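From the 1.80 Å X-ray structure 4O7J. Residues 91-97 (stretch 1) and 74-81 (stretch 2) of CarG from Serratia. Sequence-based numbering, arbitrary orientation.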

# COMPACT_ATOMS: atom_id res chain seq x y z
N LEU A 91 -11.01 11.08 7.15
CA LEU A 91 -10.56 9.80 7.66
C LEU A 91 -10.47 9.88 9.18
O LEU A 91 -9.84 10.80 9.70
CB LEU A 91 -9.21 9.49 7.07
CG LEU A 91 -8.65 8.13 7.50
CD1 LEU A 91 -9.53 6.93 7.10
CD2 LEU A 91 -7.27 8.00 6.91
N VAL A 92 -11.06 8.94 9.88
CA VAL A 92 -11.16 8.95 11.32
C VAL A 92 -10.59 7.68 11.90
O VAL A 92 -11.06 6.57 11.61
CB VAL A 92 -12.59 9.14 11.79
CG1 VAL A 92 -12.59 9.30 13.33
CG2 VAL A 92 -13.17 10.38 11.12
N THR A 93 -9.52 7.85 12.67
CA THR A 93 -8.85 6.74 13.33
C THR A 93 -9.41 6.64 14.73
O THR A 93 -9.34 7.62 15.49
CB THR A 93 -7.30 6.87 13.34
OG1 THR A 93 -6.82 6.89 12.00
CG2 THR A 93 -6.63 5.69 14.07
N ALA A 94 -9.96 5.47 15.08
CA ALA A 94 -10.34 5.21 16.48
C ALA A 94 -9.25 4.37 17.13
O ALA A 94 -8.86 3.28 16.58
CB ALA A 94 -11.62 4.46 16.50
N ARG A 95 -8.76 4.76 18.30
CA ARG A 95 -7.72 4.00 18.95
C ARG A 95 -8.03 3.90 20.45
O ARG A 95 -8.33 4.91 21.06
CB ARG A 95 -6.35 4.71 18.76
CG ARG A 95 -5.16 3.96 19.37
CD ARG A 95 -3.79 4.47 18.97
NE ARG A 95 -3.58 5.78 19.57
CZ ARG A 95 -3.19 6.00 20.84
NH1 ARG A 95 -2.88 5.02 21.68
NH2 ARG A 95 -3.09 7.25 21.26
N LYS A 96 -7.91 2.70 21.01
CA LYS A 96 -7.88 2.48 22.50
C LYS A 96 -6.63 3.06 23.06
O LYS A 96 -5.50 2.72 22.61
CB LYS A 96 -8.04 1.02 22.83
CG LYS A 96 -9.36 0.44 22.32
CD LYS A 96 -9.69 -0.92 22.86
CE LYS A 96 -9.97 -0.87 24.35
NZ LYS A 96 -10.24 -2.18 24.86
N THR A 97 -6.75 3.98 24.01
CA THR A 97 -5.58 4.74 24.48
C THR A 97 -4.90 4.23 25.77
O THR A 97 -3.79 4.62 26.06
CB THR A 97 -5.93 6.23 24.65
OG1 THR A 97 -6.96 6.35 25.59
CG2 THR A 97 -6.41 6.85 23.30
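Stretch 2 74-81: DFLVQDNR

How does stretch 2 approach its partner? It begins as loop, with D74 out of reach of strand 91-96, and comes alongside near the strand's C-terminal end. F75 points its CA-to-CB bond toward stretch 1, and its ring atom CE2 lies 4.2 Å from NZ of K96, which meets the ring obliquely. The long lysine side chain also passes the backbone of L76, its CD 3.7 Å from L76 O.

How do the backbones first join? V77, with phi/psi of -93/-27, departs from extended geometry, yet its carbonyl already accepts a hydrogen bond: K96 N to V77 O is 2.9 Å. The same oxygen receives a CA-H...O contact from R95 CA at 3.4 Å. Residues 78-81 are extended and run antiparallel to strand 91-96, their directions 165° apart and their axes approaching to 4.6 Å.

What sits against what along the paired strands? Q78 faces R95 in a non-hydrogen-bonded pair, CA to CA 4.4 Å, with Q78 OE1 3.2 Å from R95 CD. D79 then pairs with A94 through two hydrogen bonds, D79 N to A94 O at 2.8 Å and A94 N to D79 O at 2.9 Å. N80 lies opposite T93, again with CA atoms 4.4 Å apart; here the side chains make the link, T93 OG1 donating to N80 OD1 at 2.7 Å. R81 pairs with V92 through two more hydrogen bonds: R81 N to V92 O is 2.9 Å and V92 N to R81 O is 3.0 Å.

How are the side chains distributed? Alternation puts Q78 and N80 on one face with R95 and T93, while D79 and R81 share the other with A94 and V92. Next to this last-named pair, R81 and V92, L91 brings CD1 to 3.8 Å from R81 O.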

# COMPACT_ATOMS: atom_id res chain seq x y z
N ASP A 74 -11.39 -10.76 19.66
CA ASP A 74 -12.59 -10.40 18.94
C ASP A 74 -12.96 -8.91 19.20
O ASP A 74 -14.09 -8.55 19.32
CB ASP A 74 -13.70 -11.40 19.29
CG ASP A 74 -13.23 -12.87 19.15
OD1 ASP A 74 -12.51 -13.17 18.20
OD2 ASP A 74 -13.55 -13.71 19.99
N PHE A 75 -11.95 -8.08 19.24
CA PHE A 75 -12.16 -6.66 19.26
C PHE A 75 -10.98 -5.95 18.68
O PHE A 75 -9.96 -6.51 18.61
CB PHE A 75 -12.42 -6.21 20.69
CG PHE A 75 -11.29 -6.43 21.63
CD1 PHE A 75 -11.17 -7.61 22.33
CD2 PHE A 75 -10.35 -5.45 21.84
CE1 PHE A 75 -10.14 -7.79 23.20
CE2 PHE A 75 -9.31 -5.65 22.69
CZ PHE A 75 -9.20 -6.83 23.36
N LEU A 76 -11.19 -4.72 18.24
CA LEU A 76 -10.15 -3.92 17.68
C LEU A 76 -9.59 -3.00 18.77
O LEU A 76 -10.34 -2.35 19.53
CB LEU A 76 -10.73 -3.09 16.56
CG LEU A 76 -11.20 -3.94 15.35
CD1 LEU A 76 -11.81 -3.04 14.31
CD2 LEU A 76 -10.05 -4.70 14.77
N VAL A 77 -8.30 -2.81 18.69
CA VAL A 77 -7.58 -1.76 19.39
C VAL A 77 -7.42 -0.47 18.53
O VAL A 77 -7.29 0.61 19.06
CB VAL A 77 -6.26 -2.26 19.98
CG1 VAL A 77 -6.52 -3.34 21.05
CG2 VAL A 77 -5.39 -2.84 18.91
N GLN A 78 -7.40 -0.59 17.21
CA GLN A 78 -7.32 0.53 16.34
C GLN A 78 -8.13 0.23 15.08
O GLN A 78 -8.09 -0.90 14.56
CB GLN A 78 -5.84 0.83 16.00
CG GLN A 78 -5.58 2.06 15.17
CD GLN A 78 -4.15 2.64 15.41
OE1 GLN A 78 -3.57 2.48 16.47
NE2 GLN A 78 -3.64 3.33 14.46
N ASP A 79 -8.87 1.25 14.61
CA ASP A 79 -9.68 1.15 13.38
C ASP A 79 -9.59 2.44 12.63
O ASP A 79 -9.18 3.46 13.17
CB ASP A 79 -11.12 0.83 13.67
CG ASP A 79 -11.87 0.20 12.53
OD1 ASP A 79 -11.27 -0.20 11.47
OD2 ASP A 79 -13.10 0.08 12.70
N ASN A 80 -9.90 2.39 11.34
CA ASN A 80 -9.99 3.56 10.50
C ASN A 80 -11.26 3.53 9.72
O ASN A 80 -11.68 2.47 9.27
CB ASN A 80 -8.78 3.64 9.53
CG ASN A 80 -7.48 3.48 10.24
OD1 ASN A 80 -6.97 4.42 10.81
ND2 ASN A 80 -6.95 2.29 10.24
N ARG A 81 -11.91 4.69 9.55
CA ARG A 81 -13.15 4.72 8.83
C ARG A 81 -13.30 6.04 8.09
O ARG A 81 -12.97 7.08 8.61
CB ARG A 81 -14.34 4.40 9.79
CG ARG A 81 -15.68 4.22 9.10
CD ARG A 81 -16.77 3.60 10.01
NE ARG A 81 -16.40 2.31 10.55
CZ ARG A 81 -17.12 1.64 11.45
NH1 ARG A 81 -18.24 2.14 11.93
NH2 ARG A 81 -16.68 0.48 11.90